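Local structure of glycerol dehydratase (Clostridium butyricum, 1R9D) at residues Ser7-Glu11 against Arg12-Leu16; Ser115-Lys118 against Leu119-Val122; Phe450-Leu453 against Ala454-Val457. The protein probably dehydrates glycerol without vitamin B12, as a lyase of the glycyl-radical family related to pyruvate formate lyase, and binds glycerol. All coordinates share one frame; numbering follows the deposited sequence.

Contact 1: residues Ser7-Glu11 against Arg12-Leu16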
ATOM      1  N   SER A   7      49.168  18.950 -15.912  1.00 38.32           N
ATOM      2  CA  SER A   7      49.478  20.181 -15.194  1.00 37.58           C
ATOM      3  C   SER A   7      49.444  19.949 -13.686  1.00 37.51           C
ATOM      4  O   SER A   7      48.968  18.913 -13.219  1.00 36.11           O
ATOM      5  CB  SER A   7      48.475  21.272 -15.578  1.00 38.04           C
ATOM      6  OG  SER A   7      47.149  20.865 -15.295  1.00 37.51           O
ATOM      7  N   THR A   8      49.955  20.917 -12.928  1.00 37.25           N
ATOM      8  CA  THR A   8      49.993  20.818 -11.474  1.00 36.80           C
ATOM      9  C   THR A   8      48.805  21.534 -10.831  1.00 36.09           C
ATOM     10  O   THR A   8      48.478  22.667 -11.193  1.00 35.72           O
ATOM     11  CB  THR A   8      51.303  21.418 -10.911  1.00 38.75           C
ATOM     12  OG1 THR A   8      52.422  20.690 -11.434  1.00 39.64           O
ATOM     13  CG2 THR A   8      51.324  21.338  -9.390  1.00 39.25           C
ATOM     14  N   GLN A   9      48.170  20.858  -9.877  1.00 34.78           N
ATOM     15  CA  GLN A   9      47.013  21.394  -9.168  1.00 33.92           C
ATOM     16  C   GLN A   9      47.434  22.445  -8.142  1.00 33.84           C
ATOM     17  O   GLN A   9      48.581  22.460  -7.701  1.00 33.17           O
ATOM     18  CB  GLN A   9      46.256  20.264  -8.460  1.00 33.62           C
ATOM     19  CG  GLN A   9      46.987  19.619  -7.283  1.00 32.41           C
ATOM     20  CD  GLN A   9      48.153  18.743  -7.704  1.00 33.96           C
ATOM     21  OE1 GLN A   9      48.391  18.531  -8.890  1.00 34.41           O
ATOM     22  NE2 GLN A   9      48.882  18.222  -6.725  1.00 32.87           N
ATOM     23  N   THR A  10      46.498  23.314  -7.764  1.00 33.85           N
ATOM     24  CA  THR A  10      46.774  24.369  -6.788  1.00 33.94           C
ATOM     25  C   THR A  10      47.001  23.797  -5.394  1.00 34.21           C
ATOM     26  O   THR A  10      46.576  22.684  -5.085  1.00 34.33           O
ATOM     27  CB  THR A  10      45.607  25.380  -6.689  1.00 33.46           C
ATOM     28  OG1 THR A  10      44.446  24.722  -6.170  1.00 34.71           O
ATOM     29  CG2 THR A  10      45.286  25.967  -8.049  1.00 33.42           C
ATOM     30  N   GLU A  11      47.672  24.572  -4.546  1.00 34.06           N
ATOM     31  CA  GLU A  11      47.941  24.143  -3.183  1.00 34.35           C
ATOM     32  C   GLU A  11      46.627  23.858  -2.458  1.00 33.04           C
ATOM     33  O   GLU A  11      46.567  22.997  -1.584  1.00 32.97           O
ATOM     34  CB  GLU A  11      48.734  25.226  -2.441  1.00 35.94           C
ATOM     35  CG  GLU A  11      49.027  24.906  -0.986  1.00 38.89           C
ATOM     36  CD  GLU A  11      49.550  23.496  -0.783  1.00 41.26           C
ATOM     37  OE1 GLU A  11      50.364  23.031  -1.609  1.00 42.19           O
ATOM     38  OE2 GLU A  11      49.153  22.855   0.216  1.00 43.73           O
ATOM     39  N   ARG A  12      45.577  24.581  -2.834  1.00 32.92           N
ATOM     40  CA  ARG A  12      44.262  24.393  -2.226  1.00 32.65           C
ATOM     41  C   ARG A  12      43.833  22.936  -2.363  1.00 32.00           C
ATOM     42  O   ARG A  12      43.350  22.325  -1.414  1.00 31.86           O
ATOM     43  CB  ARG A  12      43.216  25.279  -2.905  1.00 32.22           C
ATOM     44  CG  ARG A  12      41.838  25.199  -2.249  1.00 32.64           C
ATOM     45  CD  ARG A  12      40.736  25.683  -3.180  1.00 32.48           C
ATOM     46  NE  ARG A  12      40.945  27.051  -3.645  1.00 33.31           N
ATOM     47  CZ  ARG A  12      40.806  28.136  -2.886  1.00 33.87           C
ATOM     48  NH1 ARG A  12      40.454  28.021  -1.613  1.00 31.80           N
ATOM     49  NH2 ARG A  12      41.009  29.339  -3.411  1.00 32.60           N
ATOM     50  N   ILE A  13      44.012  22.386  -3.558  1.00 31.89           N
ATOM     51  CA  ILE A  13      43.633  21.000  -3.809  1.00 31.68           C
ATOM     52  C   ILE A  13      44.416  20.044  -2.912  1.00 31.30           C
ATOM     53  O   ILE A  13      43.860  19.079  -2.389  1.00 30.51           O
ATOM     54  CB  ILE A  13      43.849  20.634  -5.293  1.00 31.68           C
ATOM     55  CG1 ILE A  13      43.058  21.604  -6.175  1.00 31.83           C
ATOM     56  CG2 ILE A  13      43.415  19.198  -5.554  1.00 31.36           C
ATOM     57  CD1 ILE A  13      41.589  21.752  -5.777  1.00 32.03           C
ATOM     58  N   ASN A  14      45.704  20.312  -2.718  1.00 31.52           N
ATOM     59  CA  ASN A  14      46.505  19.447  -1.859  1.00 31.98           C
ATOM     60  C   ASN A  14      45.989  19.489  -0.423  1.00 31.67           C
ATOM     61  O   ASN A  14      45.977  18.472   0.272  1.00 31.53           O
ATOM     62  CB  ASN A  14      47.981  19.858  -1.892  1.00 33.43           C
ATOM     63  CG  ASN A  14      48.586  19.736  -3.277  1.00 34.81           C
ATOM     64  OD1 ASN A  14      48.301  18.787  -4.010  1.00 36.15           O
ATOM     65  ND2 ASN A  14      49.434  20.690  -3.641  1.00 35.23           N
ATOM     66  N   ILE A  15      45.563  20.668   0.019  1.00 31.90           N
ATOM     67  CA  ILE A  15      45.042  20.830   1.372  1.00 31.47           C
ATOM     68  C   ILE A  15      43.715  20.090   1.549  1.00 30.72           C
ATOM     69  O   ILE A  15      43.506  19.402   2.548  1.00 30.26           O
ATOM     70  CB  ILE A  15      44.836  22.322   1.713  1.00 32.08           C
ATOM     71  CG1 ILE A  15      46.191  23.035   1.739  1.00 32.95           C
ATOM     72  CG2 ILE A  15      44.137  22.460   3.065  1.00 30.86           C
ATOM     73  CD1 ILE A  15      46.095  24.531   1.910  1.00 34.13           C
ATOM     74  N   LEU A  16      42.823  20.234   0.574  1.00 31.61           N
ATOM     75  CA  LEU A  16      41.522  19.577   0.636  1.00 30.99           C
ATOM     76  C   LEU A  16      41.684  18.060   0.553  1.00 31.07           C
ATOM     77  O   LEU A  16      40.997  17.319   1.254  1.00 31.80           O
ATOM     78  CB  LEU A  16      40.623  20.085  -0.492  1.00 31.23           C
ATOM     79  CG  LEU A  16      40.263  21.572  -0.407  1.00 30.96           C
ATOM     80  CD1 LEU A  16      39.590  22.016  -1.685  1.00 31.80           C
ATOM     81  CD2 LEU A  16      39.356  21.812   0.793  1.00 30.74           C
TER
HETATM   82  O   HOH W   1      50.405  21.736  -5.979  1.00 50.95           O
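Two bends carry the side chains of Gln9 and Glu11 to the amide of Asn14. Gln9 holds CG between its own backbone N and carbonyl carbon (chi1 69°) and folds back at chi2, whereas Glu11 sends CG opposite its N and is bent at chi2 (47°). Gln9 NE2 then donates to Asn14 OD1 at 2.8 Å in an almost straight bond, on a lone pair of OD1 and in the plane of both amides, although those planes stand 89° apart. Asn14 ND2 donates in turn to Glu11 OE1 at 3.2 Å, meeting the carboxylate from above its plane. A water bridges Asn14 ND2, 2.7 Å away, to Gln9 O. The Asn14 amide is thus gripped at both ends, which fixes its rotation, and the bonding pattern, OD1 accepting and ND2 donating, supports the modelled amide orientation. On the inner side, Gln9 CG lies 3.9 Å from Ile13 CB, and Thr10 OG1 lies 3.4 Å from Ile13 CG1. Ile13 itself packs on helix 304-317 and on Val369. Only weak bonds reach Thr10 O; the first firm i to i+4 bond across these segments is Ile15 N to Glu11 O, 3.0 Å. Thr10 holds the N-cap position while its OG1 turns to Glu309, and with an amide-carboxylate network laid over the first turn these residues form a helix N-terminus, here that of helix 11-22 at the protein surface.

Contact 2: residues Ser115-Lys118 against Leu119-Val122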
ATOM      1  N   SER A 115      27.114   8.373  20.556  1.00 39.44           N
ATOM      2  CA  SER A 115      26.343   7.882  19.419  1.00 38.10           C
ATOM      3  C   SER A 115      25.714   6.525  19.715  1.00 37.81           C
ATOM      4  O   SER A 115      24.557   6.287  19.370  1.00 38.19           O
ATOM      5  CB  SER A 115      27.230   7.790  18.178  1.00 37.18           C
ATOM      6  OG  SER A 115      27.550   9.084  17.699  1.00 37.61           O
ATOM      7  N   LYS A 116      26.474   5.637  20.348  1.00 37.44           N
ATOM      8  CA  LYS A 116      25.958   4.315  20.690  1.00 37.72           C
ATOM      9  C   LYS A 116      24.734   4.466  21.585  1.00 38.27           C
ATOM     10  O   LYS A 116      23.723   3.778  21.413  1.00 37.62           O
ATOM     11  CB  LYS A 116      27.011   3.497  21.437  1.00 37.41           C
ATOM     12  CG  LYS A 116      28.240   3.112  20.625  1.00 37.49           C
ATOM     13  CD  LYS A 116      29.173   2.263  21.482  1.00 37.38           C
ATOM     14  CE  LYS A 116      30.449   1.885  20.751  1.00 38.62           C
ATOM     15  NZ  LYS A 116      31.371   1.104  21.632  1.00 38.01           N
ATOM     16  N   GLU A 117      24.841   5.378  22.545  1.00 38.31           N
ATOM     17  CA  GLU A 117      23.764   5.630  23.490  1.00 39.13           C
ATOM     18  C   GLU A 117      22.517   6.174  22.803  1.00 37.98           C
ATOM     19  O   GLU A 117      21.413   5.682  23.030  1.00 38.09           O
ATOM     20  CB  GLU A 117      24.243   6.617  24.559  1.00 41.18           C
ATOM     21  CG  GLU A 117      23.226   6.903  25.651  1.00 45.30           C
ATOM     22  CD  GLU A 117      22.725   5.642  26.331  1.00 47.73           C
ATOM     23  OE1 GLU A 117      23.562   4.795  26.713  1.00 49.20           O
ATOM     24  OE2 GLU A 117      21.492   5.503  26.490  1.00 49.58           O
ATOM     25  N   LYS A 118      22.695   7.187  21.960  1.00 36.97           N
ATOM     26  CA  LYS A 118      21.571   7.794  21.262  1.00 37.33           C
ATOM     27  C   LYS A 118      20.901   6.867  20.257  1.00 36.08           C
ATOM     28  O   LYS A 118      19.712   7.019  19.969  1.00 36.00           O
ATOM     29  CB  LYS A 118      22.010   9.084  20.567  1.00 38.64           C
ATOM     30  CG  LYS A 118      22.345  10.209  21.539  1.00 42.23           C
ATOM     31  CD  LYS A 118      22.672  11.503  20.818  1.00 43.49           C
ATOM     32  CE  LYS A 118      22.935  12.624  21.816  1.00 46.09           C
ATOM     33  NZ  LYS A 118      23.213  13.927  21.147  1.00 47.20           N
ATOM     34  N   LEU A 119      21.649   5.904  19.726  1.00 34.33           N
ATOM     35  CA  LEU A 119      21.073   4.972  18.764  1.00 33.95           C
ATOM     36  C   LEU A 119      20.128   3.968  19.419  1.00 33.88           C
ATOM     37  O   LEU A 119      19.309   3.355  18.742  1.00 31.95           O
ATOM     38  CB  LEU A 119      22.178   4.223  18.012  1.00 33.85           C
ATOM     39  CG  LEU A 119      22.994   5.052  17.022  1.00 33.88           C
ATOM     40  CD1 LEU A 119      24.099   4.189  16.431  1.00 35.28           C
ATOM     41  CD2 LEU A 119      22.082   5.581  15.918  1.00 35.16           C
ATOM     42  N   LYS A 120      20.233   3.797  20.735  1.00 34.59           N
ATOM     43  CA  LYS A 120      19.366   2.851  21.430  1.00 35.05           C
ATOM     44  C   LYS A 120      17.892   3.079  21.101  1.00 35.06           C
ATOM     45  O   LYS A 120      17.173   2.138  20.763  1.00 35.52           O
ATOM     46  CB  LYS A 120      19.574   2.939  22.944  1.00 36.84           C
ATOM     47  CG  LYS A 120      20.919   2.415  23.414  1.00 38.87           C
ATOM     48  CD  LYS A 120      21.086   2.600  24.916  1.00 41.01           C
ATOM     49  CE  LYS A 120      22.429   2.057  25.391  1.00 42.64           C
ATOM     50  NZ  LYS A 120      22.632   2.260  26.854  1.00 44.23           N
ATOM     51  N   ASP A 121      17.442   4.327  21.198  1.00 35.07           N
ATOM     52  CA  ASP A 121      16.047   4.646  20.904  1.00 35.57           C
ATOM     53  C   ASP A 121      15.717   4.397  19.431  1.00 34.68           C
ATOM     54  O   ASP A 121      14.588   4.039  19.089  1.00 34.56           O
ATOM     55  CB  ASP A 121      15.746   6.106  21.240  1.00 36.57           C
ATOM     56  CG  ASP A 121      14.280   6.448  21.056  1.00 38.35           C
ATOM     57  OD1 ASP A 121      13.445   5.899  21.805  1.00 40.30           O
ATOM     58  OD2 ASP A 121      13.959   7.257  20.161  1.00 39.53           O
ATOM     59  N   VAL A 122      16.702   4.601  18.563  1.00 34.08           N
ATOM     60  CA  VAL A 122      16.508   4.393  17.133  1.00 33.08           C
ATOM     61  C   VAL A 122      16.186   2.922  16.874  1.00 32.56           C
ATOM     62  O   VAL A 122      15.209   2.604  16.200  1.00 32.29           O
ATOM     63  CB  VAL A 122      17.771   4.797  16.337  1.00 33.56           C
ATOM     64  CG1 VAL A 122      17.563   4.525  14.851  1.00 33.04           C
ATOM     65  CG2 VAL A 122      18.073   6.270  16.560  1.00 32.64           C
TER
HETATM   66  O   HOH W   2      18.668   6.288  23.012  1.00 41.37           O
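Residues Ser115-Lys118 run straight into Leu119-Val122 as consecutive turns of helix 113-125. The i to i+4 bond from Leu119 N to Ser115 O measures 3.0 Å, but Lys120 N makes an i to i+3 bond to Glu117 O at 3.2 Å. The next i to i+4 spacing is stretched, with Glu117 O and Asp121 N 4.6 Å apart. A water fills the gap, donating to Glu117 O and accepting from Asp121 N at 2.9 Å, so it stands in for the direct helical bond between them. Above this turn Glu117 and Lys120 form an i to i+3 salt bridge, Glu117 OE1 to Lys120 NZ 2.7 Å. The lysine approaches on the syn side of the carboxylate, 24° out of its plane. Glu117 bends at chi2 (55°) to come round to the extended lysine, whose CD also lies 3.3 Å from Glu117 OE2. Leu119 and Val122 pack against helix 30-40. Beyond these segments, Lys116 pairs with Asp99 and Glu113, and Asp121 with Lys40. The chemistry implies an amphipathic helix: Glu117 and Lys120 offset each other's charges on the exposed side, with the buried Leu119 and Val122 on the other.

Contact 3: residues Phe450-Leu453 against Ala454-Val457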
ATOM      1  N   PHE A 450      24.158 -10.789  -6.276  1.00 23.13           N
ATOM      2  CA  PHE A 450      25.382 -11.436  -6.756  1.00 22.31           C
ATOM      3  C   PHE A 450      25.044 -12.921  -6.700  1.00 22.33           C
ATOM      4  O   PHE A 450      24.488 -13.402  -5.707  1.00 22.33           O
ATOM      5  CB  PHE A 450      26.592 -11.136  -5.862  1.00 22.78           C
ATOM      6  CG  PHE A 450      27.161  -9.758  -6.045  1.00 22.95           C
ATOM      7  CD1 PHE A 450      27.033  -8.805  -5.044  1.00 24.53           C
ATOM      8  CD2 PHE A 450      27.832  -9.416  -7.216  1.00 23.78           C
ATOM      9  CE1 PHE A 450      27.570  -7.527  -5.202  1.00 24.90           C
ATOM     10  CE2 PHE A 450      28.371  -8.144  -7.387  1.00 23.84           C
ATOM     11  CZ  PHE A 450      28.240  -7.197  -6.375  1.00 24.11           C
ATOM     12  N   PHE A 451      25.378 -13.638  -7.766  1.00 22.05           N
ATOM     13  CA  PHE A 451      25.073 -15.063  -7.891  1.00 21.06           C
ATOM     14  C   PHE A 451      26.366 -15.847  -8.130  1.00 20.51           C
ATOM     15  O   PHE A 451      27.125 -15.525  -9.037  1.00 21.65           O
ATOM     16  CB  PHE A 451      24.115 -15.246  -9.071  1.00 21.37           C
ATOM     17  CG  PHE A 451      23.563 -16.631  -9.212  1.00 23.72           C
ATOM     18  CD1 PHE A 451      22.328 -16.961  -8.661  1.00 24.38           C
ATOM     19  CD2 PHE A 451      24.257 -17.597  -9.936  1.00 23.70           C
ATOM     20  CE1 PHE A 451      21.785 -18.231  -8.833  1.00 25.49           C
ATOM     21  CE2 PHE A 451      23.725 -18.876 -10.114  1.00 24.24           C
ATOM     22  CZ  PHE A 451      22.487 -19.194  -9.564  1.00 25.32           C
ATOM     23  N   ASN A 452      26.606 -16.867  -7.312  1.00 21.08           N
ATOM     24  CA  ASN A 452      27.823 -17.677  -7.416  1.00 21.66           C
ATOM     25  C   ASN A 452      27.686 -18.799  -8.445  1.00 22.40           C
ATOM     26  O   ASN A 452      27.120 -19.851  -8.157  1.00 23.04           O
ATOM     27  CB  ASN A 452      28.163 -18.281  -6.047  1.00 21.94           C
ATOM     28  CG  ASN A 452      29.541 -18.915  -6.016  1.00 23.42           C
ATOM     29  OD1 ASN A 452      30.038 -19.403  -7.035  1.00 23.49           O
ATOM     30  ND2 ASN A 452      30.164 -18.923  -4.839  1.00 23.93           N
ATOM     31  N   LEU A 453      28.215 -18.570  -9.643  1.00 22.99           N
ATOM     32  CA  LEU A 453      28.151 -19.563 -10.711  1.00 23.45           C
ATOM     33  C   LEU A 453      28.917 -20.840 -10.369  1.00 23.86           C
ATOM     34  O   LEU A 453      28.509 -21.937 -10.755  1.00 24.01           O
ATOM     35  CB  LEU A 453      28.705 -18.972 -12.005  1.00 23.12           C
ATOM     36  CG  LEU A 453      28.003 -17.741 -12.579  1.00 22.73           C
ATOM     37  CD1 LEU A 453      28.861 -17.176 -13.707  1.00 23.71           C
ATOM     38  CD2 LEU A 453      26.605 -18.107 -13.073  1.00 23.55           C
ATOM     39  N   ALA A 454      30.025 -20.697  -9.646  1.00 25.03           N
ATOM     40  CA  ALA A 454      30.839 -21.853  -9.270  1.00 25.14           C
ATOM     41  C   ALA A 454      30.083 -22.832  -8.368  1.00 26.06           C
ATOM     42  O   ALA A 454      30.280 -24.046  -8.450  1.00 25.76           O
ATOM     43  CB  ALA A 454      32.124 -21.387  -8.585  1.00 25.67           C
ATOM     44  N   ARG A 455      29.221 -22.306  -7.504  1.00 25.97           N
ATOM     45  CA  ARG A 455      28.442 -23.155  -6.611  1.00 26.08           C
ATOM     46  C   ARG A 455      27.478 -24.031  -7.394  1.00 25.88           C
ATOM     47  O   ARG A 455      27.147 -25.131  -6.963  1.00 25.13           O
ATOM     48  CB  ARG A 455      27.668 -22.296  -5.609  1.00 26.65           C
ATOM     49  CG  ARG A 455      28.551 -21.692  -4.529  1.00 28.22           C
ATOM     50  CD  ARG A 455      28.819 -22.710  -3.430  1.00 28.66           C
ATOM     51  NE  ARG A 455      27.615 -22.932  -2.635  1.00 31.01           N
ATOM     52  CZ  ARG A 455      27.412 -23.984  -1.849  1.00 31.82           C
ATOM     53  NH1 ARG A 455      28.336 -24.925  -1.745  1.00 32.36           N
ATOM     54  NH2 ARG A 455      26.279 -24.093  -1.166  1.00 32.45           N
ATOM     55  N   ILE A 456      27.016 -23.542  -8.545  1.00 25.55           N
ATOM     56  CA  ILE A 456      26.093 -24.319  -9.365  1.00 26.19           C
ATOM     57  C   ILE A 456      26.827 -25.544  -9.927  1.00 27.42           C
ATOM     58  O   ILE A 456      26.243 -26.620 -10.068  1.00 27.47           O
ATOM     59  CB  ILE A 456      25.508 -23.459 -10.521  1.00 26.11           C
ATOM     60  CG1 ILE A 456      24.716 -22.281  -9.940  1.00 25.12           C
ATOM     61  CG2 ILE A 456      24.596 -24.306 -11.406  1.00 27.08           C
ATOM     62  CD1 ILE A 456      23.551 -22.688  -9.033  1.00 25.19           C
ATOM     63  N   VAL A 457      28.111 -25.387 -10.240  1.00 27.67           N
ATOM     64  CA  VAL A 457      28.886 -26.516 -10.752  1.00 28.38           C
ATOM     65  C   VAL A 457      29.041 -27.538  -9.624  1.00 28.41           C
ATOM     66  O   VAL A 457      28.884 -28.735  -9.838  1.00 28.12           O
ATOM     67  CB  VAL A 457      30.288 -26.082 -11.232  1.00 28.05           C
ATOM     68  CG1 VAL A 457      31.128 -27.313 -11.559  1.00 28.82           C
ATOM     69  CG2 VAL A 457      30.168 -25.196 -12.468  1.00 29.26           C
TER
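The ring of Phe451 meets Ile456 at its CE2-CZ side, with Phe451 CE2 3.6 Å from Ile456 CG1 and Phe451 CZ 3.7 Å from Ile456 CD1; the approach is oblique, and the two side chains cross at about a right angle. Met495, Phe498 and Met502 of helix 484-516 also pack on this ring, and Tyr620 meets it with the ring planes inclined at about 35°. The second flat group is the amide of Asn452. Its CG lies opposite the backbone N (chi1 -169°), which brings OD1 back over the start of the helix, where Arg455 N donates to Asn452 OD1 at 3.1 Å from above the carbonyl plane, 66° out of it. Asn452 ND2 is hydrogen-bonded to Thr652, and these two bonds fix the amide's rotation, while Arg455 CG packs against it, 3.2 Å from Asn452 ND2. Arg455 leads its guanidinium away, to the carbonyls of Cys149 and Asp150 and to Asp466, a buried charge with several partners. Its backbone N also makes a weak bond to Asn452 O, as Ile456 N does to Leu453 O. Asn452 is an N-cap whose side chain accepts from the backbone N three residues on, at a buried strand-to-helix junction in which strand 449-452 of a mixed sheet passes directly into helix 453-461.

Overall arrangement
The three contacts follow in series along the chain and none touches another. Contact 1 and contact 2 have centres about 39 Å apart, as do contacts 2 and 3, while contacts 1 and 3, with centres about 46 Å apart, lie on opposite sides of the chain's centre. Even the nearest atoms stay about 23 Å apart for contacts 1 and 2. Contacts 1 and 3 both start a helix, from a surface loop and from a buried strand respectively, whereas contact 2 lies within one. Contact 3 is the most central, its centre about 20 Å from the chain's centre; those of contacts 1 and 2 are about 28 and 30 Å from it. The side chain of Phe451 is about 12 Å from the bound glycerol, too far for direct contact.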